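Dehydrogenase (Chromobacterium violaceum, PDB 3Q2I) binds NADH and UDP-N-acetylglucosaminuronic acid and probably oxidises this sugar nucleotide in the biosynthesis of 2,3-diacetamido-2,3-dideoxy-D-mannuronic acid. Local coordinates at residues E223-V228 against N241-T246; F164-Q169 against P248-G253; A211-L216 against L340-G345. One frame throughout, in Å; residues are numbered along the deposited sequence.

Interaction 1 of 3, residues E223-V228 against N241-T246; sequences EDTGTV and NVTMLT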
loop_
_atom_site.group_PDB
_atom_site.type_symbol
_atom_site.label_atom_id
_atom_site.label_comp_id
_atom_site.label_asym_id
_atom_site.label_seq_id
_atom_site.Cartn_x
_atom_site.Cartn_y
_atom_site.Cartn_z
ATOM N N GLU A 223 -4.676 -25.682 2.830
ATOM C CA GLU A 223 -5.430 -25.441 4.050
ATOM C C GLU A 223 -6.307 -26.599 4.454
ATOM O O GLU A 223 -6.953 -27.226 3.585
ATOM C CB GLU A 223 -6.219 -24.117 3.989
ATOM C CG GLU A 223 -7.559 -24.149 3.183
ATOM C CD GLU A 223 -7.466 -24.202 1.675
ATOM O OE1 GLU A 223 -6.374 -24.100 1.090
ATOM O OE2 GLU A 223 -8.528 -24.332 1.002
ATOM N N ASP A 224 -6.334 -26.872 5.753
ATOM C CA ASP A 224 -7.378 -27.699 6.324
ATOM C C ASP A 224 -8.520 -26.948 6.954
ATOM O O ASP A 224 -9.524 -27.558 7.364
ATOM C CB ASP A 224 -6.808 -28.803 7.267
ATOM C CG ASP A 224 -6.027 -28.221 8.445
ATOM O OD1 ASP A 224 -6.316 -27.068 8.873
ATOM O OD2 ASP A 224 -5.145 -28.951 8.943
ATOM N N THR A 225 -8.377 -25.605 7.039
ATOM C CA THR A 225 -9.316 -24.761 7.780
ATOM C C THR A 225 -9.322 -23.380 7.120
ATOM O O THR A 225 -8.281 -22.892 6.739
ATOM C CB THR A 225 -8.832 -24.594 9.251
ATOM O OG1 THR A 225 -8.750 -25.903 9.861
ATOM C CG2 THR A 225 -9.775 -23.718 10.086
ATOM N N GLY A 226 -10.484 -22.737 7.042
ATOM C CA GLY A 226 -10.507 -21.397 6.431
ATOM C C GLY A 226 -11.791 -20.680 6.724
ATOM O O GLY A 226 -12.819 -21.287 7.006
ATOM N N THR A 227 -11.776 -19.361 6.557
ATOM C CA THR A 227 -12.969 -18.565 6.666
ATOM C C THR A 227 -12.878 -17.429 5.644
ATOM O O THR A 227 -11.776 -16.958 5.350
ATOM C CB THR A 227 -13.187 -18.042 8.107
ATOM O OG1 THR A 227 -14.472 -17.428 8.183
ATOM C CG2 THR A 227 -12.070 -17.072 8.618
ATOM N N VAL A 228 -14.009 -17.122 5.027
ATOM C CA VAL A 228 -13.996 -16.040 4.036
ATOM C C VAL A 228 -15.158 -15.113 4.313
ATOM O O VAL A 228 -16.280 -15.607 4.437
ATOM C CB VAL A 228 -14.042 -16.572 2.609
ATOM C CG1 VAL A 228 -15.229 -17.494 2.359
ATOM C CG2 VAL A 228 -13.951 -15.418 1.614
ATOM N N ASN A 241 -17.378 -20.691 6.247
ATOM C CA ASN A 241 -16.419 -21.220 7.228
ATOM C C ASN A 241 -16.244 -22.688 6.910
ATOM O O ASN A 241 -17.255 -23.397 6.667
ATOM C CB ASN A 241 -17.042 -21.170 8.622
ATOM C CG ASN A 241 -17.418 -19.787 9.019
ATOM O OD1 ASN A 241 -16.586 -18.883 9.004
ATOM N ND2 ASN A 241 -18.689 -19.580 9.340
ATOM N N VAL A 242 -15.007 -23.156 6.807
ATOM C CA VAL A 242 -14.776 -24.555 6.493
ATOM C C VAL A 242 -13.690 -25.141 7.396
ATOM O O VAL A 242 -12.658 -24.495 7.635
ATOM C CB VAL A 242 -14.462 -24.711 4.999
ATOM C CG1 VAL A 242 -15.598 -24.114 4.175
ATOM C CG2 VAL A 242 -13.165 -23.982 4.597
ATOM N N THR A 243 -13.858 -26.386 7.871
ATOM C CA THR A 243 -12.688 -27.081 8.389
ATOM C C THR A 243 -12.849 -28.553 8.094
ATOM O O THR A 243 -13.991 -29.004 8.001
ATOM C CB THR A 243 -12.447 -26.900 9.904
ATOM O OG1 THR A 243 -11.215 -27.541 10.292
ATOM C CG2 THR A 243 -13.691 -27.343 10.708
ATOM N N MET A 244 -11.731 -29.229 7.865
ATOM C CA MET A 244 -11.697 -30.711 7.729
ATOM C C MET A 244 -11.238 -31.333 9.048
ATOM O O MET A 244 -10.882 -32.524 9.086
ATOM C CB MET A 244 -10.792 -31.130 6.563
ATOM C CG MET A 244 -11.292 -30.700 5.202
ATOM S SD MET A 244 -12.976 -31.220 4.807
ATOM C CE MET A 244 -13.858 -29.680 4.578
ATOM N N LEU A 245 -11.234 -30.563 10.126
ATOM C CA LEU A 245 -10.630 -31.057 11.376
ATOM C C LEU A 245 -11.711 -31.302 12.420
ATOM O O LEU A 245 -11.395 -31.334 13.613
ATOM C CB LEU A 245 -9.677 -30.002 11.974
ATOM C CG LEU A 245 -8.555 -29.604 11.021
ATOM C CD1 LEU A 245 -7.634 -28.604 11.716
ATOM C CD2 LEU A 245 -7.803 -30.823 10.471
ATOM N N THR A 246 -12.956 -31.535 12.007
ATOM C CA THR A 246 -14.060 -31.568 12.968
ATOM C C THR A 246 -14.024 -32.866 13.804
ATOM O O THR A 246 -13.814 -33.972 13.271
ATOM C CB THR A 246 -15.395 -31.536 12.240
ATOM O OG1 THR A 246 -15.434 -30.383 11.357
ATOM C CG2 THR A 246 -16.525 -31.438 13.249
#

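Interaction 2 of 3, residues F164-Q169 against P248-G253; sequences FWTRPQ and PKNLEG. With HP7 ((2S,3S,4R,5R,6R)-5-acetamido-6-[[[(2R,3S,4R,5R)-5-(2,4-dioxopyrimidin-1-yl)-3,4-dihydroxy-oxolan-2-yl]methoxy-hydroxy-phosphoryl]oxy-hydroxy-phosphoryl]oxy-3,4-dihydroxy-oxane-2-carboxylic acid), chain C.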
loop_
_atom_site.group_PDB
_atom_site.type_symbol
_atom_site.label_atom_id
_atom_site.label_comp_id
_atom_site.label_asym_id
_atom_site.label_seq_id
_atom_site.Cartn_x
_atom_site.Cartn_y
_atom_site.Cartn_z
ATOM N N PHE A 164 -18.382 -28.153 8.086
ATOM C CA PHE A 164 -17.606 -28.616 9.255
ATOM C C PHE A 164 -17.499 -30.143 9.115
ATOM O O PHE A 164 -18.403 -30.867 9.521
ATOM C CB PHE A 164 -18.300 -28.241 10.556
ATOM C CG PHE A 164 -18.514 -26.736 10.751
ATOM C CD1 PHE A 164 -17.593 -25.819 10.225
ATOM C CD2 PHE A 164 -19.558 -26.243 11.507
ATOM C CE1 PHE A 164 -17.756 -24.445 10.425
ATOM C CE2 PHE A 164 -19.711 -24.864 11.712
ATOM C CZ PHE A 164 -18.766 -23.973 11.200
ATOM N N TRP A 165 -16.439 -30.581 8.461
ATOM C CA TRP A 165 -16.282 -31.968 8.062
ATOM C C TRP A 165 -14.997 -32.560 8.626
ATOM O O TRP A 165 -14.221 -31.913 9.356
ATOM C CB TRP A 165 -16.265 -32.037 6.528
ATOM C CG TRP A 165 -17.629 -31.929 5.870
ATOM C CD1 TRP A 165 -18.884 -31.787 6.442
ATOM C CD2 TRP A 165 -17.839 -32.004 4.464
ATOM N NE1 TRP A 165 -19.846 -31.747 5.455
ATOM C CE2 TRP A 165 -19.222 -31.853 4.233
ATOM C CE3 TRP A 165 -16.972 -32.108 3.363
ATOM C CZ2 TRP A 165 -19.762 -31.861 2.938
ATOM C CZ3 TRP A 165 -17.508 -32.127 2.074
ATOM C CH2 TRP A 165 -18.906 -31.998 1.873
ATOM N N THR A 166 -14.728 -33.817 8.267
ATOM C CA THR A 166 -13.596 -34.488 8.858
ATOM C C THR A 166 -12.805 -35.256 7.837
ATOM O O THR A 166 -13.391 -36.094 7.150
ATOM C CB THR A 166 -14.072 -35.527 9.909
ATOM O OG1 THR A 166 -14.936 -34.886 10.843
ATOM C CG2 THR A 166 -12.867 -36.149 10.577
ATOM N N ARG A 167 -11.501 -35.001 7.716
ATOM C CA ARG A 167 -10.621 -35.727 6.801
ATOM C C ARG A 167 -9.356 -36.018 7.586
ATOM O O ARG A 167 -8.664 -35.109 8.044
ATOM C CB ARG A 167 -10.215 -34.918 5.556
ATOM C CG ARG A 167 -11.363 -34.515 4.672
ATOM C CD ARG A 167 -12.070 -35.731 4.094
ATOM N NE ARG A 167 -13.115 -35.381 3.138
ATOM C CZ ARG A 167 -14.383 -35.199 3.462
ATOM N NH1 ARG A 167 -15.256 -34.917 2.495
ATOM N NH2 ARG A 167 -14.799 -35.281 4.724
ATOM N N PRO A 168 -9.060 -37.313 7.824
ATOM C CA PRO A 168 -7.896 -37.648 8.627
ATOM C C PRO A 168 -6.652 -37.643 7.738
ATOM O O PRO A 168 -6.787 -37.583 6.513
ATOM C CB PRO A 168 -8.214 -39.095 9.092
ATOM C CG PRO A 168 -9.020 -39.641 7.910
ATOM C CD PRO A 168 -9.906 -38.479 7.520
ATOM N N GLN A 169 -5.460 -37.710 8.327
ATOM C CA GLN A 169 -4.251 -37.755 7.526
ATOM C C GLN A 169 -4.287 -38.841 6.428
ATOM O O GLN A 169 -3.730 -38.660 5.328
ATOM C CB GLN A 169 -3.002 -37.875 8.399
ATOM C CG GLN A 169 -1.691 -37.743 7.693
ATOM C CD GLN A 169 -1.496 -36.336 7.175
ATOM O OE1 GLN A 169 -1.819 -35.353 7.865
ATOM N NE2 GLN A 169 -1.025 -36.228 5.946
ATOM N N PRO A 248 -15.857 -35.658 15.931
ATOM C CA PRO A 248 -14.926 -36.675 15.474
ATOM C C PRO A 248 -15.294 -37.179 14.085
ATOM O O PRO A 248 -14.594 -38.050 13.552
ATOM C CB PRO A 248 -15.211 -37.828 16.448
ATOM C CG PRO A 248 -16.671 -37.722 16.621
ATOM C CD PRO A 248 -17.073 -36.259 16.510
ATOM N N LYS A 249 -16.357 -36.628 13.507
ATOM C CA LYS A 249 -16.788 -36.947 12.140
ATOM C C LYS A 249 -17.558 -35.763 11.541
ATOM O O LYS A 249 -17.762 -34.764 12.227
ATOM C CB LYS A 249 -17.688 -38.206 12.159
ATOM C CG LYS A 249 -18.993 -38.002 12.888
ATOM C CD LYS A 249 -19.767 -39.329 12.980
ATOM C CE LYS A 249 -20.890 -39.152 13.966
ATOM N NZ LYS A 249 -21.978 -38.495 13.220
ATOM N N ASN A 250 -18.004 -35.879 10.296
ATOM C CA ASN A 250 -18.717 -34.786 9.632
ATOM C C ASN A 250 -19.875 -34.304 10.487
ATOM O O ASN A 250 -20.700 -35.105 10.982
ATOM C CB ASN A 250 -19.265 -35.181 8.257
ATOM C CG ASN A 250 -18.216 -35.239 7.161
ATOM O OD1 ASN A 250 -17.004 -35.146 7.400
ATOM N ND2 ASN A 250 -18.689 -35.370 5.915
ATOM N N LEU A 251 -19.966 -32.988 10.657
ATOM C CA LEU A 251 -20.991 -32.399 11.498
ATOM C C LEU A 251 -22.030 -31.588 10.740
ATOM O O LEU A 251 -23.236 -31.662 11.011
ATOM C CB LEU A 251 -20.349 -31.539 12.588
ATOM C CG LEU A 251 -21.239 -30.673 13.498
ATOM C CD1 LEU A 251 -22.082 -31.560 14.397
ATOM C CD2 LEU A 251 -20.369 -29.790 14.398
ATOM N N GLU A 252 -21.606 -30.766 9.790
ATOM C CA GLU A 252 -22.514 -29.756 9.246
ATOM C C GLU A 252 -22.110 -29.328 7.831
ATOM O O GLU A 252 -20.903 -29.197 7.520
ATOM C CB GLU A 252 -22.470 -28.503 10.142
ATOM C CG GLU A 252 -23.381 -27.410 9.664
ATOM C CD GLU A 252 -23.449 -26.225 10.620
ATOM O OE1 GLU A 252 -23.966 -25.175 10.210
ATOM O OE2 GLU A 252 -22.988 -26.324 11.784
ATOM N N GLY A 253 -23.102 -29.270 6.938
ATOM C CA GLY A 253 -22.980 -28.669 5.603
ATOM C C GLY A 253 -24.229 -27.840 5.513
ATOM O O GLY A 253 -25.335 -28.373 5.332
HETATM N N1 HP7 C . -14.399 -38.927 5.985
HETATM C C2 HP7 C . -14.087 -39.035 7.276
HETATM O O2 HP7 C . -12.937 -39.430 7.601
HETATM N N3 HP7 C . -14.979 -38.767 8.234
HETATM C C4 HP7 C . -16.217 -38.367 7.911
HETATM O O4 HP7 C . -17.030 -38.188 8.849
HETATM C C5 HP7 C . -16.577 -38.231 6.567
HETATM C C6 HP7 C . -15.623 -38.534 5.604
HETATM P PA HP7 C . -17.135 -38.899 1.621
HETATM P PB HP7 C . -17.848 -37.722 -0.837
HETATM O "O'P" HP7 C . -13.260 -35.098 0.340
HETATM O "O'Q" HP7 C . -12.573 -35.891 -1.596
HETATM C "C1'" HP7 C . -17.163 -35.199 -0.641
HETATM O O1A HP7 C . -18.211 -38.371 2.557
HETATM O O1B HP7 C . -19.197 -37.419 -0.229
HETATM C C1C HP7 C . -13.349 -39.181 4.989
HETATM C "C2'" HP7 C . -17.500 -33.950 -1.475
HETATM N "N2'" HP7 C . -18.817 -34.082 -2.098
HETATM O O2A HP7 C . -17.195 -40.282 1.032
HETATM O O2B HP7 C . -17.649 -38.773 -1.910
HETATM C C2C HP7 C . -13.266 -40.638 4.556
HETATM O O2C HP7 C . -11.864 -40.899 4.433
HETATM C "C3'" HP7 C . -16.453 -33.719 -2.557
HETATM O "O3'" HP7 C . -16.675 -32.375 -3.046
HETATM O O3A HP7 C . -16.845 -37.896 0.401
HETATM O O3B HP7 C . -17.284 -36.341 -1.500
HETATM C C3C HP7 C . -13.857 -40.617 3.156
HETATM O O3C HP7 C . -13.270 -41.629 2.338
HETATM C "C4'" HP7 C . -15.030 -33.803 -1.984
HETATM O "O4'" HP7 C . -14.030 -33.757 -2.996
HETATM C C4C HP7 C . -13.511 -39.232 2.618
HETATM O O4C HP7 C . -13.702 -38.454 3.809
HETATM C "C5'" HP7 C . -14.896 -35.198 -1.341
HETATM O "O5'" HP7 C . -15.792 -35.174 -0.233
HETATM C C5C HP7 C . -14.537 -38.794 1.596
HETATM O O5C HP7 C . -15.728 -38.722 2.369
HETATM C "C6'" HP7 C . -13.487 -35.424 -0.849
HETATM C "C7'" HP7 C . -19.870 -33.285 -1.930
HETATM O "O7'" HP7 C . -19.892 -32.219 -1.299
HETATM C "C8'" HP7 C . -21.142 -33.749 -2.601
HETATM O O HOH W 1 -17.878 -35.462 3.431
#

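Interaction 3 of 3, residues A211-L216 against L340-G345; sequences AYTATL and LSARDG. With NA (sodium ion), chain E.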
loop_
_atom_site.group_PDB
_atom_site.type_symbol
_atom_site.label_atom_id
_atom_site.label_comp_id
_atom_site.label_asym_id
_atom_site.label_seq_id
_atom_site.Cartn_x
_atom_site.Cartn_y
_atom_site.Cartn_z
ATOM N N ALA A 211 -10.181 -13.287 3.104
ATOM C CA ALA A 211 -10.084 -14.674 3.560
ATOM C C ALA A 211 -8.906 -14.904 4.503
ATOM O O ALA A 211 -7.925 -14.150 4.461
ATOM C CB ALA A 211 -10.094 -15.660 2.396
ATOM N N TYR A 212 -9.053 -15.898 5.402
ATOM C CA TYR A 212 -7.928 -16.446 6.150
ATOM C C TYR A 212 -7.984 -17.963 5.899
ATOM O O TYR A 212 -9.066 -18.543 5.876
ATOM C CB TYR A 212 -8.047 -16.292 7.679
ATOM C CG TYR A 212 -7.959 -14.889 8.217
ATOM C CD1 TYR A 212 -6.723 -14.326 8.472
ATOM C CD2 TYR A 212 -9.105 -14.224 8.622
ATOM C CE1 TYR A 212 -6.646 -13.030 8.953
ATOM C CE2 TYR A 212 -9.029 -12.938 9.162
ATOM C CZ TYR A 212 -7.793 -12.394 9.374
ATOM O OH TYR A 212 -7.675 -11.098 9.848
ATOM N N THR A 213 -6.814 -18.539 5.658
ATOM C CA THR A 213 -6.753 -20.001 5.685
ATOM C C THR A 213 -5.512 -20.477 6.421
ATOM O O THR A 213 -4.587 -19.717 6.668
ATOM C CB THR A 213 -6.667 -20.560 4.258
ATOM O OG1 THR A 213 -5.449 -20.180 3.642
ATOM C CG2 THR A 213 -7.849 -20.183 3.381
ATOM N N ALA A 214 -5.519 -21.756 6.821
ATOM C CA ALA A 214 -4.407 -22.231 7.640
ATOM C C ALA A 214 -4.349 -23.737 7.497
ATOM O O ALA A 214 -5.381 -24.338 7.167
ATOM C CB ALA A 214 -4.665 -21.887 9.101
ATOM N N THR A 215 -3.176 -24.290 7.819
ATOM C CA THR A 215 -3.078 -25.756 7.954
ATOM C C THR A 215 -2.864 -25.924 9.443
ATOM O O THR A 215 -1.722 -25.725 9.930
ATOM C CB THR A 215 -1.849 -26.272 7.211
ATOM O OG1 THR A 215 -1.940 -25.888 5.828
ATOM C CG2 THR A 215 -1.826 -27.794 7.273
ATOM N N LEU A 216 -3.928 -26.207 10.177
ATOM C CA LEU A 216 -3.830 -26.268 11.640
ATOM C C LEU A 216 -3.455 -27.631 12.212
ATOM O O LEU A 216 -3.057 -27.740 13.382
ATOM C CB LEU A 216 -5.099 -25.778 12.339
ATOM C CG LEU A 216 -5.424 -24.348 11.909
ATOM C CD1 LEU A 216 -6.741 -23.912 12.551
ATOM C CD2 LEU A 216 -4.304 -23.407 12.428
ATOM N N LEU A 340 -5.863 -15.931 -3.190
ATOM C CA LEU A 340 -5.005 -14.734 -3.236
ATOM C C LEU A 340 -5.220 -13.899 -1.963
ATOM O O LEU A 340 -4.270 -13.370 -1.403
ATOM C CB LEU A 340 -5.361 -13.902 -4.463
ATOM C CG LEU A 340 -4.928 -14.536 -5.786
ATOM C CD1 LEU A 340 -5.647 -13.799 -6.918
ATOM C CD2 LEU A 340 -3.398 -14.477 -5.893
ATOM N N SER A 341 -6.467 -13.753 -1.539
ATOM C CA SER A 341 -6.745 -12.900 -0.367
ATOM C C SER A 341 -6.108 -13.518 0.886
ATOM O O SER A 341 -5.498 -12.797 1.697
ATOM C CB SER A 341 -8.271 -12.864 -0.188
ATOM O OG SER A 341 -8.542 -12.135 1.040
ATOM N N ALA A 342 -6.249 -14.829 1.082
ATOM C CA ALA A 342 -5.656 -15.490 2.241
ATOM C C ALA A 342 -4.137 -15.429 2.198
ATOM O O ALA A 342 -3.486 -15.285 3.233
ATOM C CB ALA A 342 -6.081 -16.960 2.283
ATOM N N ARG A 343 -3.565 -15.535 0.999
ATOM C CA ARG A 343 -2.107 -15.551 0.901
ATOM C C ARG A 343 -1.569 -14.166 1.279
ATOM O O ARG A 343 -0.612 -14.093 2.059
ATOM C CB ARG A 343 -1.691 -15.821 -0.554
ATOM C CG ARG A 343 -0.175 -15.954 -0.730
ATOM C CD ARG A 343 0.258 -16.008 -2.207
ATOM N NE ARG A 343 -0.002 -14.718 -2.813
ATOM C CZ ARG A 343 0.040 -14.530 -4.132
ATOM N NH1 ARG A 343 -0.231 -13.343 -4.651
ATOM N NH2 ARG A 343 0.219 -15.596 -4.917
ATOM N N ASP A 344 -2.161 -13.111 0.727
ATOM C CA ASP A 344 -1.580 -11.777 0.845
ATOM C C ASP A 344 -2.200 -10.984 1.996
ATOM O O ASP A 344 -1.673 -9.886 2.329
ATOM C CB ASP A 344 -1.732 -11.020 -0.482
ATOM C CG ASP A 344 -0.855 -11.604 -1.589
ATOM O OD1 ASP A 344 0.076 -12.373 -1.258
ATOM O OD2 ASP A 344 -1.116 -11.218 -2.752
ATOM N N GLY A 345 -3.237 -11.509 2.648
ATOM C CA GLY A 345 -3.882 -10.724 3.738
ATOM C C GLY A 345 -4.532 -9.443 3.266
ATOM O O GLY A 345 -4.423 -8.371 3.895
HETATM NA NA NA E . -3.385 -19.103 4.652
HETATM O O HOH W 2 -4.515 -16.605 5.532
HETATM O O HOH W 3 -1.861 -18.170 5.543
HETATM O O HOH W 4 -2.474 -18.965 2.310
HETATM O O HOH W 5 -2.761 -21.318 4.162
#

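Interaction 1 of 3, residues E223-V228 against N241-T246
Thr-225 and Thr-243 sit directly across from each other, their side chains alongside and pointing the same way. Along Thr-225, CB looks onto Thr-243 OG1 at 3.9 Å, and CG2 lies near the carbonyl oxygen of Val-242. OG1 is the busy atom. It is turned away from the carbonyl carbon (chi1 -59°), which lets it give its proton to Asp-224 OD1 at 2.9 Å while standing 3.0 Å from Thr-243 OG1 and touching the CD1 methyl of Leu-245. Thr-243 OG1 accepts from the backbone N of Leu-245, forming an ST turn just where the strand ends. These residues belong to the antiparallel hairpin of strands 225-232 and 237-243 in the mixed sheet of the C-terminal alpha/beta domain. Gly-226 and Val-242 form a hydrogen-bonded pair, Gly-226 N to Val-242 O and Val-242 N to Gly-226 O both 2.9 Å, and the N of Met-244 reaches Asp-224 O at 2.8 Å. The side chains of Leu-245 and Asp-224 cross at about a right angle, with Leu-245 CD2 3.6 Å from Asp-224 OD2; Tyr-157 of a second subunit packs on both Thr-225 and Leu-245. Further along, Thr-227 OG1 donates to Asn-241 OD1 at 2.7 Å, in the carbonyl plane of the amide, and this oxygen also bonds Ser-239 of that subunit.

Interaction 2 of 3, residues F164-Q169 against P248-G253
Phe-164 and Glu-252 make the antiparallel, hydrogen-bonded bridge at which the end of strand 156-164 meets the start of strand 252-259, and Leu-251 joins Glu-252 opposite Phe-164 in a classic beta bulge. The backbone bonds define it: Phe-164 N donates to Glu-252 O at 2.8 Å, and Phe-164 O accepts from the N of both Leu-251 and Glu-252. The bond from Glu-252 N to Phe-164 O is the longer of these two, at 3.2 Å. On the same face of the sheet the extended Glu-252 side chain runs beside the Phe-164 ring, OE2 3.4 Å from CD2, with its carboxylate plane turned 78° to the ring; its OE1 is held by Arg-265, Ser-254 and Asn-162.

Stacking governs the other end, which is the sugar-nucleotide pocket. The amide of Asn-250 lies flat over one face of the Trp-165 indole, the planes 9° apart, and the uracil of the ligand also packs on the amide, C5 standing 3.2 Å from Asn-250 OD1. The Arg-167 guanidinium is 18° from coplanar with the amide. Next to the amide, Trp-165 NE1 is spoken for by Val-269 O.

Hydrogen bonds fix these groups. Asn-250 OD1 accepts from Thr-166 N at 2.8 Å, which sets the rotation of the amide, while Asn-250 N reads uracil O4. Arg-167 NH2 bonds Thr-166 O from above its carbonyl plane, holding the guanidinium as NE and NH1 both grip the sugar carboxylate oxygen O'P. Arg-167 NH1 also bonds the ring oxygen O5' at 2.8 Å. Water 1 closes the circuit: it accepts from Arg-167 NH1 and, at 2.6 Å, from Asn-250 ND2, and donates to the alpha-phosphate oxygen O1A.

Interaction 3 of 3, residues A211-L216 against L340-G345
Ala-211 and Thr-213, alternate residues on one side of strand 206-214, meet Ser-341 and Ala-342 in the last turn of helix 325-344. The helix here packs across the mixed sheet of the C-terminal alpha/beta domain, on the strand next to 225-232; the short strand and helix axes approach to 6.3 Å at a crossing angle of -73°. At the centre is the CB of Ala-342, which fits between the CB of Ala-211 at 4.2 Å and the side chain of Thr-213, whose OG1 lies 3.6 Å away. With only methyl groups at 211 and 342, backbone can approach backbone, and the CA of Ala-342 points its hydrogen at Ala-211 O. Beside this, Ser-341 OG accepts from Ala-211 N at 2.9 Å. With OG anti to its own backbone N (chi1 174°), the hydroxyl lies beside Ala-211 N and also bonds Arg-346 O just beyond the helix.

A sodium ion occupies the next shell. Thr-213 chelates it with its carbonyl O at 2.4 Å and OG1 at 2.5 Å, the side chain being rotated so that OG1 stands between the backbone N and the carbonyl carbon (chi1 65°). Waters fill the rest of its shell. One of them, water 2, is shared: it accepts from Thr-213 N and donates to Ala-342 O at 2.8 Å, and stands a long 2.9 Å from the sodium.

Farther out, Gly-345 ends the helix with positive phi, and Arg-343 grips the Asp-344 carboxylate side-on with NE and NH1 while its NH2 reaches Pro-351 O of a third subunit. The sodium ligands are neutral oxygens and only Thr-213 supplies protein atoms directly, which is consistent with a modestly held monovalent ion whose polar link to the helix runs through water 2.

From the N terminus, past the Rossmann sheet, the chain first reaches 164-169 at the end of strand 156-164, then 211-216, then 223-228. Interaction 1 closes the shortest loop, the beta hairpin, when 241-246 returns beside 223-228. A few residues on, 248-253 pairs with 164-169, and interaction 2 closes a larger loop around it. Interaction 3 closes last, at 340-345; its loop also contains interaction 1 but crosses that of interaction 2. Interactions 1 and 2 touch where Met-244 bonds Arg-167 and Thr-246 bonds Thr-166; interactions 1 and 3 touch through adjacent strands 225-232 and 206-214. Together the three tie one mixed sheet to the sugar-nucleotide pocket and to helix 325-344.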